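Local coordinates for dihydrodipicolinate reductase N-terminus domain-containing protein (Mycobacterium smegmatis, PDB 6IAQ) that acts as a native NADP-dependent amine dehydrogenase, probably catalysing the reductive amination of ketones to amines, at residues Ser20-Met25 with Thr305-Met310; Ala78-Asn83 with Ala103-Glu108; Met153-Arg158 with Pro291-Ser296. All coordinates share one frame; numbering follows the deposited sequence.

Interaction 1: residues Ser20-Met25 with Thr305-Met310. With NAP (NADP nicotinamide-adenine-dinucleotide phosphate), chain F.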
loop_
_atom_site.group_PDB
_atom_site.type_symbol
_atom_site.label_atom_id
_atom_site.label_comp_id
_atom_site.label_asym_id
_atom_site.label_seq_id
_atom_site.Cartn_x
_atom_site.Cartn_y
_atom_site.Cartn_z
ATOM N N SER A 20 19.443 4.192 18.203
ATOM C CA SER A 20 20.622 4.938 17.716
ATOM C C SER A 20 20.312 5.485 16.319
ATOM O O SER A 20 20.596 6.657 16.068
ATOM C CB SER A 20 21.878 4.107 17.744
ATOM O OG SER A 20 22.176 3.736 19.096
ATOM N N ILE A 21 19.708 4.673 15.452
ATOM C CA ILE A 21 19.353 5.098 14.063
ATOM C C ILE A 21 18.214 6.119 14.168
ATOM O O ILE A 21 18.260 7.165 13.483
ATOM C CB ILE A 21 18.964 3.881 13.197
ATOM C CG1 ILE A 21 20.106 2.869 13.112
ATOM C CG2 ILE A 21 18.523 4.336 11.815
ATOM C CD1 ILE A 21 19.720 1.518 12.525
ATOM N N VAL A 22 17.211 5.807 14.960
ATOM C CA VAL A 22 15.999 6.644 15.119
ATOM C C VAL A 22 16.402 8.054 15.576
ATOM O O VAL A 22 15.858 9.033 15.022
ATOM C CB VAL A 22 15.019 5.985 16.085
ATOM C CG1 VAL A 22 13.954 6.965 16.543
ATOM C CG2 VAL A 22 14.400 4.733 15.466
ATOM N N ALA A 23 17.319 8.151 16.541
ATOM C CA ALA A 23 17.738 9.439 17.133
ATOM C C ALA A 23 18.215 10.371 16.016
ATOM O O ALA A 23 17.735 11.517 15.956
ATOM C CB ALA A 23 18.780 9.207 18.202
ATOM N N GLY A 24 19.073 9.887 15.123
ATOM C CA GLY A 24 19.630 10.656 14.001
ATOM C C GLY A 24 18.531 11.107 13.048
ATOM O O GLY A 24 18.600 12.267 12.564
ATOM N N MET A 25 17.539 10.242 12.788
ATOM C CA MET A 25 16.396 10.586 11.908
ATOM C C MET A 25 15.537 11.650 12.610
ATOM O O MET A 25 15.071 12.546 11.925
ATOM C CB MET A 25 15.528 9.367 11.585
ATOM C CG MET A 25 16.211 8.337 10.703
ATOM S SD MET A 25 15.227 6.826 10.568
ATOM C CE MET A 25 16.268 5.923 9.436
ATOM N N THR A 305 13.796 0.603 7.434
ATOM C CA THR A 305 12.340 0.906 7.397
ATOM C C THR A 305 11.703 0.560 8.753
ATOM O O THR A 305 10.583 1.047 9.029
ATOM C CB THR A 305 11.617 0.244 6.220
ATOM O OG1 THR A 305 11.708 -1.181 6.335
ATOM C CG2 THR A 305 12.152 0.698 4.873
ATOM N N THR A 306 12.349 -0.222 9.608
ATOM C CA THR A 306 11.909 -0.320 11.020
ATOM C C THR A 306 11.892 1.100 11.606
ATOM O O THR A 306 10.882 1.535 12.213
ATOM C CB THR A 306 12.834 -1.220 11.837
ATOM O OG1 THR A 306 12.678 -2.570 11.429
ATOM C CG2 THR A 306 12.587 -1.107 13.323
ATOM N N CYS A 307 12.971 1.828 11.388
ATOM C CA CYS A 307 13.260 3.131 12.058
ATOM C C CYS A 307 12.474 4.248 11.358
ATOM O O CYS A 307 11.842 5.044 12.065
ATOM C CB CYS A 307 14.764 3.357 12.060
ATOM S SG CYS A 307 15.594 2.075 13.035
ATOM N N THR A 308 12.462 4.277 10.019
ATOM C CA THR A 308 11.721 5.310 9.238
ATOM C C THR A 308 10.236 5.207 9.548
ATOM O O THR A 308 9.599 6.250 9.669
ATOM C CB THR A 308 11.900 5.199 7.721
ATOM O OG1 THR A 308 11.391 3.924 7.292
ATOM C CG2 THR A 308 13.339 5.433 7.336
ATOM N N GLN A 309 9.695 4.002 9.707
ATOM C CA GLN A 309 8.241 3.880 9.938
ATOM C C GLN A 309 7.884 4.418 11.322
ATOM O O GLN A 309 6.901 5.177 11.410
ATOM C CB GLN A 309 7.777 2.465 9.656
ATOM C CG GLN A 309 7.776 2.176 8.156
ATOM C CD GLN A 309 7.300 0.781 7.888
ATOM O OE1 GLN A 309 6.109 0.535 7.762
ATOM N NE2 GLN A 309 8.235 -0.142 7.823
ATOM N N MET A 310 8.643 4.073 12.365
ATOM C CA MET A 310 8.365 4.606 13.724
ATOM C C MET A 310 8.479 6.131 13.683
ATOM O O MET A 310 7.627 6.794 14.244
ATOM C CB MET A 310 9.309 4.038 14.800
ATOM C CG MET A 310 8.984 4.596 16.175
ATOM S SD MET A 310 9.554 3.537 17.559
ATOM C CE MET A 310 11.302 3.715 17.236
HETATM P PA NAP F . 19.088 -3.575 21.535
HETATM O O1A NAP F . 20.169 -3.015 20.737
HETATM O O2A NAP F . 19.271 -4.767 22.520
HETATM O O5B NAP F . 18.438 -2.320 22.354
HETATM C C5B NAP F . 17.552 -2.493 23.468
HETATM C C4B NAP F . 17.726 -1.299 24.396
HETATM O O4B NAP F . 16.821 -1.361 25.497
HETATM C C3B NAP F . 19.143 -1.150 25.013
HETATM O O3B NAP F . 19.513 0.223 24.736
HETATM C C2B NAP F . 18.984 -1.330 26.520
HETATM O O2B NAP F . 19.787 -0.423 27.307
HETATM C C1B NAP F . 17.567 -0.861 26.654
HETATM N N9A NAP F . 16.815 -1.303 27.826
HETATM C C8A NAP F . 16.523 -2.554 28.236
HETATM N N7A NAP F . 15.732 -2.471 29.312
HETATM C C5A NAP F . 15.460 -1.161 29.521
HETATM C C6A NAP F . 14.664 -0.339 30.468
HETATM N N6A NAP F . 13.965 -0.905 31.443
HETATM N N1A NAP F . 14.675 0.986 30.330
HETATM C C2A NAP F . 15.354 1.628 29.357
HETATM N N3A NAP F . 16.104 0.968 28.445
HETATM C C4A NAP F . 16.184 -0.390 28.542
HETATM O O3 NAP F . 17.831 -4.062 20.593
HETATM P PN NAP F . 17.284 -3.273 19.240
HETATM O O1N NAP F . 17.783 -3.889 17.970
HETATM O O2N NAP F . 17.431 -1.800 19.394
HETATM O O5D NAP F . 15.785 -3.760 19.506
HETATM C C5D NAP F . 14.928 -3.306 20.560
HETATM C C4D NAP F . 13.549 -3.904 20.537
HETATM O O4D NAP F . 12.883 -3.439 19.318
HETATM C C3D NAP F . 13.598 -5.406 20.556
HETATM O O3D NAP F . 12.614 -5.973 21.402
HETATM C C2D NAP F . 13.316 -5.772 19.093
HETATM O O2D NAP F . 12.767 -7.095 19.021
HETATM C C1D NAP F . 12.381 -4.603 18.666
HETATM N N1N NAP F . 12.399 -4.389 17.208
HETATM C C2N NAP F . 11.239 -4.333 16.582
HETATM C C3N NAP F . 11.216 -4.195 15.202
HETATM C C7N NAP F . 9.909 -4.075 14.448
HETATM O O7N NAP F . 9.991 -4.118 13.221
HETATM N N7N NAP F . 8.741 -3.891 15.088
HETATM C C4N NAP F . 12.422 -4.102 14.508
HETATM C C5N NAP F . 13.633 -4.159 15.190
HETATM C C6N NAP F . 13.572 -4.299 16.555
HETATM P P2B NAP F . 21.384 -0.445 27.276
HETATM O O1X NAP F . 21.838 0.027 25.925
HETATM O O2X NAP F . 21.795 0.660 28.246
HETATM O O3X NAP F . 21.613 -1.904 27.684
#
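The first helix of the Rossmann-type nucleotide-binding domain, 17-28, packs here against helix 302-312 from the C-terminal part of the chain, beside the nicotinamide end of bound NADP. The short axes of 20-25 and 305-310 approach to 9.2 Å and cross at -46°, with no hydrogen bond between them. Cys-307 is the centre of the contact. Its SG stands anti to its carbonyl carbon and meets Ile-21 CB at 3.8 Å, while Cys-307 CB lies 3.7 Å from Val-22 CG2, so the residue is set between two neighbouring side chains of the facing helix. The same CG2 branch of Val-22 receives Met-310 CE at 3.7 Å, the two side chains crossing at about a right angle; a bend at chi3 (65°) brings that methyl round. Met-25 instead is extended beyond CG, and reaches along the other flank of Cys-307 until its CE meets Thr-308 CG2 at 3.6 Å. The hydroxyl of Thr-308 serves elsewhere, bonded to Thr-155 O of the second subunit. One residue before the cysteine, Thr-306 sets CG2 above the nicotinamide plane at the C4N corner, 3.2 Å from NAP C4N, the carbon that exchanges hydride in NADP chemistry. Gln-309 hydrogen-bonds to Tyr-140 O, just before helix 141-153, and to Thr-143 OG1 in it, whereas Val-22 and Met-310 rest on Val-79 of strand 77-80, and Met-310 also on Val-104 of the adjacent strand 102-105.

Interaction 2: residues Ala78-Asn83 with Ala103-Glu108. With NAP (NADP nicotinamide-adenine-dinucleotide phosphate), chain F; EDO (1,2-ethanediol), chain E.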
loop_
_atom_site.group_PDB
_atom_site.type_symbol
_atom_site.label_atom_id
_atom_site.label_comp_id
_atom_site.label_asym_id
_atom_site.label_seq_id
_atom_site.Cartn_x
_atom_site.Cartn_y
_atom_site.Cartn_z
ATOM N N ALA A 78 7.294 9.706 23.589
ATOM C CA ALA A 78 8.346 8.728 23.945
ATOM C C ALA A 78 8.492 7.755 22.772
ATOM O O ALA A 78 7.481 7.202 22.320
ATOM C CB ALA A 78 7.962 7.987 25.201
ATOM N N VAL A 79 9.715 7.603 22.285
ATOM C CA VAL A 79 10.076 6.771 21.104
ATOM C C VAL A 79 10.807 5.530 21.648
ATOM O O VAL A 79 11.921 5.686 22.119
ATOM C CB VAL A 79 10.917 7.593 20.125
ATOM C CG1 VAL A 79 11.238 6.795 18.887
ATOM C CG2 VAL A 79 10.218 8.913 19.766
ATOM N N ILE A 80 10.119 4.397 21.727
ATOM C CA ILE A 80 10.552 3.232 22.535
ATOM C C ILE A 80 11.121 2.151 21.606
ATOM O O ILE A 80 10.394 1.645 20.724
ATOM C CB ILE A 80 9.406 2.682 23.378
ATOM C CG1 ILE A 80 8.737 3.795 24.206
ATOM C CG2 ILE A 80 9.918 1.552 24.269
ATOM C CD1 ILE A 80 7.531 3.320 24.976
ATOM N N ALA A 81 12.371 1.776 21.849
ATOM C CA ALA A 81 13.000 0.594 21.220
ATOM C C ALA A 81 13.712 -0.193 22.326
ATOM O O ALA A 81 14.977 -0.045 22.435
ATOM C CB ALA A 81 13.910 1.036 20.128
ATOM N N VAL A 82 12.961 -0.953 23.117
ATOM C CA VAL A 82 13.602 -1.699 24.247
ATOM C C VAL A 82 13.271 -3.186 24.179
ATOM O O VAL A 82 14.244 -3.931 24.215
ATOM C CB VAL A 82 13.424 -1.074 25.655
ATOM C CG1 VAL A 82 13.016 0.379 25.636
ATOM C CG2 VAL A 82 12.619 -1.916 26.623
ATOM N N ASN A 83 12.011 -3.605 24.087
ATOM C CA ASN A 83 11.631 -5.042 24.131
ATOM C C ASN A 83 10.423 -5.305 23.213
ATOM O O ASN A 83 9.950 -4.343 22.549
ATOM C CB ASN A 83 11.392 -5.501 25.568
ATOM C CG ASN A 83 10.420 -4.600 26.298
ATOM O OD1 ASN A 83 9.522 -4.033 25.668
ATOM N ND2 ASN A 83 10.620 -4.447 27.610
ATOM N N ALA A 103 3.241 7.456 23.228
ATOM C CA ALA A 103 4.344 6.490 23.011
ATOM C C ALA A 103 4.168 5.799 21.658
ATOM O O ALA A 103 3.084 5.292 21.373
ATOM C CB ALA A 103 4.423 5.490 24.148
ATOM N N VAL A 104 5.229 5.827 20.862
ATOM C CA VAL A 104 5.382 4.953 19.669
ATOM C C VAL A 104 6.470 3.930 20.048
ATOM O O VAL A 104 7.470 4.337 20.661
ATOM C CB VAL A 104 5.677 5.831 18.437
ATOM C CG1 VAL A 104 7.035 6.515 18.506
ATOM C CG2 VAL A 104 5.502 5.058 17.157
ATOM N N THR A 105 6.234 2.649 19.802
ATOM C CA THR A 105 7.154 1.566 20.228
ATOM C C THR A 105 7.366 0.543 19.108
ATOM O O THR A 105 6.405 0.266 18.363
ATOM C CB THR A 105 6.646 0.884 21.499
ATOM O OG1 THR A 105 7.617 -0.073 21.932
ATOM C CG2 THR A 105 5.314 0.194 21.338
ATOM N N LEU A 106 8.556 -0.054 19.075
ATOM C CA LEU A 106 8.895 -1.157 18.141
ATOM C C LEU A 106 8.376 -2.477 18.670
ATOM O O LEU A 106 8.519 -3.464 17.923
ATOM C CB LEU A 106 10.413 -1.206 17.939
ATOM C CG LEU A 106 10.980 -0.034 17.163
ATOM C CD1 LEU A 106 12.441 -0.258 16.891
ATOM C CD2 LEU A 106 10.164 0.250 15.894
ATOM N N SER A 107 7.836 -2.548 19.908
ATOM C CA SER A 107 7.376 -3.835 20.484
ATOM C C SER A 107 6.517 -4.592 19.452
ATOM O O SER A 107 5.449 -4.099 19.114
ATOM C CB SER A 107 6.655 -3.650 21.798
ATOM O OG SER A 107 7.562 -3.189 22.795
ATOM N N GLU A 108 6.960 -5.775 19.007
ATOM C CA GLU A 108 6.314 -6.522 17.897
ATOM C C GLU A 108 4.895 -6.910 18.326
ATOM O O GLU A 108 3.985 -6.876 17.496
ATOM C CB GLU A 108 7.152 -7.740 17.467
ATOM C CG GLU A 108 8.437 -7.352 16.744
ATOM C CD GLU A 108 9.665 -7.164 17.605
ATOM O OE1 GLU A 108 9.494 -6.937 18.835
ATOM O OE2 GLU A 108 10.791 -7.206 17.043
HETATM P PA NAP F . 19.088 -3.575 21.535
HETATM O O1A NAP F . 20.169 -3.015 20.737
HETATM O O2A NAP F . 19.271 -4.767 22.520
HETATM O O5B NAP F . 18.438 -2.320 22.354
HETATM C C5B NAP F . 17.552 -2.493 23.468
HETATM C C4B NAP F . 17.726 -1.299 24.396
HETATM O O4B NAP F . 16.821 -1.361 25.497
HETATM C C3B NAP F . 19.143 -1.150 25.013
HETATM O O3B NAP F . 19.513 0.223 24.736
HETATM C C2B NAP F . 18.984 -1.330 26.520
HETATM O O2B NAP F . 19.787 -0.423 27.307
HETATM C C1B NAP F . 17.567 -0.861 26.654
HETATM N N9A NAP F . 16.815 -1.303 27.826
HETATM C C8A NAP F . 16.523 -2.554 28.236
HETATM N N7A NAP F . 15.732 -2.471 29.312
HETATM C C5A NAP F . 15.460 -1.161 29.521
HETATM C C6A NAP F . 14.664 -0.339 30.468
HETATM N N6A NAP F . 13.965 -0.905 31.443
HETATM N N1A NAP F . 14.675 0.986 30.330
HETATM C C2A NAP F . 15.354 1.628 29.357
HETATM N N3A NAP F . 16.104 0.968 28.445
HETATM C C4A NAP F . 16.184 -0.390 28.542
HETATM O O3 NAP F . 17.831 -4.062 20.593
HETATM P PN NAP F . 17.284 -3.273 19.240
HETATM O O1N NAP F . 17.783 -3.889 17.970
HETATM O O2N NAP F . 17.431 -1.800 19.394
HETATM O O5D NAP F . 15.785 -3.760 19.506
HETATM C C5D NAP F . 14.928 -3.306 20.560
HETATM C C4D NAP F . 13.549 -3.904 20.537
HETATM O O4D NAP F . 12.883 -3.439 19.318
HETATM C C3D NAP F . 13.598 -5.406 20.556
HETATM O O3D NAP F . 12.614 -5.973 21.402
HETATM C C2D NAP F . 13.316 -5.772 19.093
HETATM O O2D NAP F . 12.767 -7.095 19.021
HETATM C C1D NAP F . 12.381 -4.603 18.666
HETATM N N1N NAP F . 12.399 -4.389 17.208
HETATM C C2N NAP F . 11.239 -4.333 16.582
HETATM C C3N NAP F . 11.216 -4.195 15.202
HETATM C C7N NAP F . 9.909 -4.075 14.448
HETATM O O7N NAP F . 9.991 -4.118 13.221
HETATM N N7N NAP F . 8.741 -3.891 15.088
HETATM C C4N NAP F . 12.422 -4.102 14.508
HETATM C C5N NAP F . 13.633 -4.159 15.190
HETATM C C6N NAP F . 13.572 -4.299 16.555
HETATM P P2B NAP F . 21.384 -0.445 27.276
HETATM O O1X NAP F . 21.838 0.027 25.925
HETATM O O2X NAP F . 21.795 0.660 28.246
HETATM O O3X NAP F . 21.613 -1.904 27.684
HETATM C C1 EDO E . 11.926 -7.833 13.472
HETATM O O1 EDO E . 10.839 -7.593 14.320
HETATM C C2 EDO E . 11.551 -7.537 12.062
HETATM O O2 EDO E . 11.754 -6.166 11.733
HETATM O O HOH W 1 10.303 -1.544 22.139
#
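The nicotinamide ring of NADP has Leu-106 on one face and the carboxylate of Glu-108 and an ethanediol molecule on the other. Leu-106 CB stands 3.5 Å from NAP C2N, and its CD1 branch leans back to Ala-81 CB. The carboxamide is coplanar with the ring, and from its edge N7N gives Leu-106 O a nearly straight bond of 2.9 Å (168° at the hydrogen), which would fix its rotation. A bend at chi2 (91°) turns Glu-108 toward the cofactor, where OE2 accepts at 2.8 Å from both NAP O2D and O1 of the ethanediol; Ser-84 OG holds the other oxygen, OE1, and so positions the group. At the adenine, Val-82 CG2 lies over one face, 4.1 Å from NAP C5A.

Behind the cofactor the strands run parallel. Ala-78 O and Ile-80 O accept from Val-104 N and Leu-106 N, nearly along their C=O axes, and between them Ile-80 N donates to Val-104 O at 2.9 Å. Ile-80 CD1 packs on Ala-103 CB, whereas Val-79 and Val-104 lie side by side on the face turned to Met-310. Beyond the strand ends, Asn-83 O takes Ser-107 OG at 2.7 Å from above its carbonyl plane and also accepts a hydrogen bond from a water. That water accepts from Val-82 N and is bonded to Thr-105 OG1, bridging the two loops that follow the strands. Strand 77-80, helix 86-98 and strand 102-105 form a beta-alpha-beta unit of a Rossmann-type sheet, and cofactor binding by the loops at its C-terminal strand ends is characteristic of that fold.

Interaction 3: residues Met153-Arg158 with Pro291-Ser296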
loop_
_atom_site.group_PDB
_atom_site.type_symbol
_atom_site.label_atom_id
_atom_site.label_comp_id
_atom_site.label_asym_id
_atom_site.label_seq_id
_atom_site.Cartn_x
_atom_site.Cartn_y
_atom_site.Cartn_z
ATOM N N MET A 153 -4.890 -6.789 -0.956
ATOM C CA MET A 153 -6.184 -7.515 -0.765
ATOM C C MET A 153 -7.353 -6.709 -1.350
ATOM O O MET A 153 -8.318 -7.304 -1.873
ATOM C CB MET A 153 -6.422 -7.817 0.718
ATOM C CG MET A 153 -5.482 -8.876 1.266
ATOM S SD MET A 153 -5.599 -8.953 3.084
ATOM C CE MET A 153 -7.330 -9.394 3.255
ATOM N N GLY A 154 -7.267 -5.386 -1.299
ATOM C CA GLY A 154 -8.258 -4.471 -1.881
ATOM C C GLY A 154 -8.386 -4.601 -3.397
ATOM O O GLY A 154 -9.325 -4.024 -3.943
ATOM N N THR A 155 -7.439 -5.250 -4.079
ATOM C CA THR A 155 -7.501 -5.434 -5.558
ATOM C C THR A 155 -8.091 -6.805 -5.904
ATOM O O THR A 155 -8.170 -7.128 -7.123
ATOM C CB THR A 155 -6.134 -5.218 -6.197
ATOM O OG1 THR A 155 -5.296 -6.340 -5.941
ATOM C CG2 THR A 155 -5.508 -3.934 -5.727
ATOM N N ALA A 156 -8.489 -7.598 -4.897
ATOM C CA ALA A 156 -9.019 -8.964 -5.121
ATOM C C ALA A 156 -10.548 -8.909 -5.196
ATOM O O ALA A 156 -11.150 -8.067 -4.499
ATOM C CB ALA A 156 -8.560 -9.894 -4.038
ATOM N N HIS A 157 -11.144 -9.743 -6.049
ATOM C CA HIS A 157 -12.611 -9.985 -6.085
ATOM C C HIS A 157 -12.979 -11.051 -5.054
ATOM O O HIS A 157 -13.938 -10.868 -4.325
ATOM C CB HIS A 157 -13.065 -10.444 -7.479
ATOM C CG HIS A 157 -14.552 -10.500 -7.592
ATOM N ND1 HIS A 157 -15.222 -11.646 -7.958
ATOM C CD2 HIS A 157 -15.488 -9.554 -7.386
ATOM C CE1 HIS A 157 -16.512 -11.405 -7.957
ATOM N NE2 HIS A 157 -16.696 -10.126 -7.636
ATOM N N ARG A 158 -12.247 -12.144 -5.048
ATOM C CA ARG A 158 -12.435 -13.253 -4.087
ATOM C C ARG A 158 -11.067 -13.674 -3.571
ATOM O O ARG A 158 -10.157 -13.879 -4.388
ATOM C CB ARG A 158 -13.171 -14.425 -4.737
ATOM C CG ARG A 158 -13.678 -15.438 -3.719
ATOM C CD ARG A 158 -14.060 -16.783 -4.325
ATOM N NE ARG A 158 -12.880 -17.590 -4.622
ATOM C CZ ARG A 158 -12.455 -17.939 -5.836
ATOM N NH1 ARG A 158 -11.360 -18.674 -5.961
ATOM N NH2 ARG A 158 -13.106 -17.561 -6.925
ATOM N N PRO A 291 -8.325 -12.221 -8.641
ATOM C CA PRO A 291 -7.373 -13.050 -9.369
ATOM C C PRO A 291 -6.287 -13.542 -8.407
ATOM O O PRO A 291 -6.350 -13.200 -7.241
ATOM C CB PRO A 291 -6.771 -12.033 -10.347
ATOM C CG PRO A 291 -6.676 -10.784 -9.525
ATOM C CD PRO A 291 -7.910 -10.804 -8.630
ATOM N N ASN A 292 -5.293 -14.264 -8.907
ATOM C CA ASN A 292 -4.043 -14.550 -8.148
ATOM C C ASN A 292 -3.152 -13.304 -8.195
ATOM O O ASN A 292 -2.992 -12.716 -9.297
ATOM C CB ASN A 292 -3.280 -15.767 -8.664
ATOM C CG ASN A 292 -4.079 -17.052 -8.508
ATOM O OD1 ASN A 292 -4.849 -17.210 -7.556
ATOM N ND2 ASN A 292 -3.936 -17.959 -9.467
ATOM N N LEU A 293 -2.597 -12.917 -7.043
ATOM C CA LEU A 293 -1.776 -11.689 -6.920
ATOM C C LEU A 293 -0.449 -12.036 -6.272
ATOM O O LEU A 293 -0.383 -13.028 -5.506
ATOM C CB LEU A 293 -2.524 -10.656 -6.090
ATOM C CG LEU A 293 -3.790 -10.121 -6.728
ATOM C CD1 LEU A 293 -4.766 -9.668 -5.661
ATOM C CD2 LEU A 293 -3.475 -9.001 -7.711
ATOM N N PHE A 294 0.565 -11.245 -6.605
ATOM C CA PHE A 294 1.945 -11.393 -6.077
ATOM C C PHE A 294 2.495 -10.018 -5.694
ATOM O O PHE A 294 2.230 -9.015 -6.391
ATOM C CB PHE A 294 2.833 -12.061 -7.124
ATOM C CG PHE A 294 4.218 -12.352 -6.617
ATOM C CD1 PHE A 294 4.438 -13.352 -5.677
ATOM C CD2 PHE A 294 5.297 -11.610 -7.052
ATOM C CE1 PHE A 294 5.714 -13.609 -5.187
ATOM C CE2 PHE A 294 6.575 -11.863 -6.560
ATOM C CZ PHE A 294 6.784 -12.873 -5.646
ATOM N N LEU A 295 3.275 -9.986 -4.624
ATOM C CA LEU A 295 4.025 -8.782 -4.183
ATOM C C LEU A 295 5.379 -9.247 -3.657
ATOM O O LEU A 295 5.447 -10.221 -2.887
ATOM C CB LEU A 295 3.244 -8.018 -3.119
ATOM C CG LEU A 295 3.881 -6.717 -2.611
ATOM C CD1 LEU A 295 2.826 -5.626 -2.453
ATOM C CD2 LEU A 295 4.563 -6.905 -1.268
ATOM N N SER A 296 6.427 -8.568 -4.097
ATOM C CA SER A 296 7.816 -8.778 -3.634
ATOM C C SER A 296 8.456 -7.402 -3.447
ATOM O O SER A 296 8.143 -6.471 -4.233
ATOM C CB SER A 296 8.565 -9.648 -4.625
ATOM O OG SER A 296 9.955 -9.497 -4.490
#
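Leu-293 carries this contact with the two methyls at its branched tip. Its CG is anti to the carbonyl carbon (chi1 -66°), which sends both methyls across to Thr-155; the two side chains cross obliquely. CD1 reaches Thr-155 OG1 at 3.4 Å and CD2 comes to 3.7 Å from the same Thr-155 OG1, so the oxygen sits against both prongs. CD1 also touches Ala-156 CB at 4.1 Å. The hydroxyl of Thr-155 takes the crowded position between its backbone N and carbonyl carbon (chi1 75°), from which it bonds to the carbonyl O of Leu-152 in the last turn of helix 141-153; its polar need is thus met while the two methyls of Leu-293 pack against the same oxygen. Pro-291, preceded by a cis peptide bond, meets the loop with CD. This atom, Pro-291 CD, lies 4.0 Å from Thr-155 O and nearly as close to Ala-156 CA.

The loop itself is a type I turn from Met-153 to Ala-156, closed by Ala-156 N to Met-153 O at 3.0 Å, at the end of helix 141-153. Past the turn, His-157 has CG anti to its backbone N (chi1 -172°); the ring leads away from segment 291-296, and NE2 makes a weak hydrogen bond to Met-25 O of the second subunit. Arg-158 is likewise anti at chi1 and reaches a salt bridge with Asp-160. Asn-312 of the second subunit bonds to Gly-154 O and Ala-156 O, and Pro-301 of that subunit packs on Pro-291 and Leu-293, placing the contact in the dimer interface. His-157 and Arg-158 both face Glu-290, a classic beta bulge leading into strand 158-169; strand 282-288 separates that strand from 293-296, an end strand of the mixed sheet within the chain.

From the N terminus, the chain leaves segment 20-25 on the first Rossmann helix and soon forms interaction 2, a short closure of about twenty residues through helix 86-98 within the nucleotide-binding sheet. It then passes into the C-terminal part, where interaction 3 joins 153-158 to 291-296 around most of the mixed sheet. Only afterwards does helix 302-312 return to close interaction 1, whose long loop ties the nucleotide-binding domain to that part and encloses both others; interactions 2 and 3 follow in series without crossing. Interactions 1 and 2 touch and share the cofactor. Interaction 3 lies about 30 Å from interaction 1, centre to centre, yet both meet the second subunit.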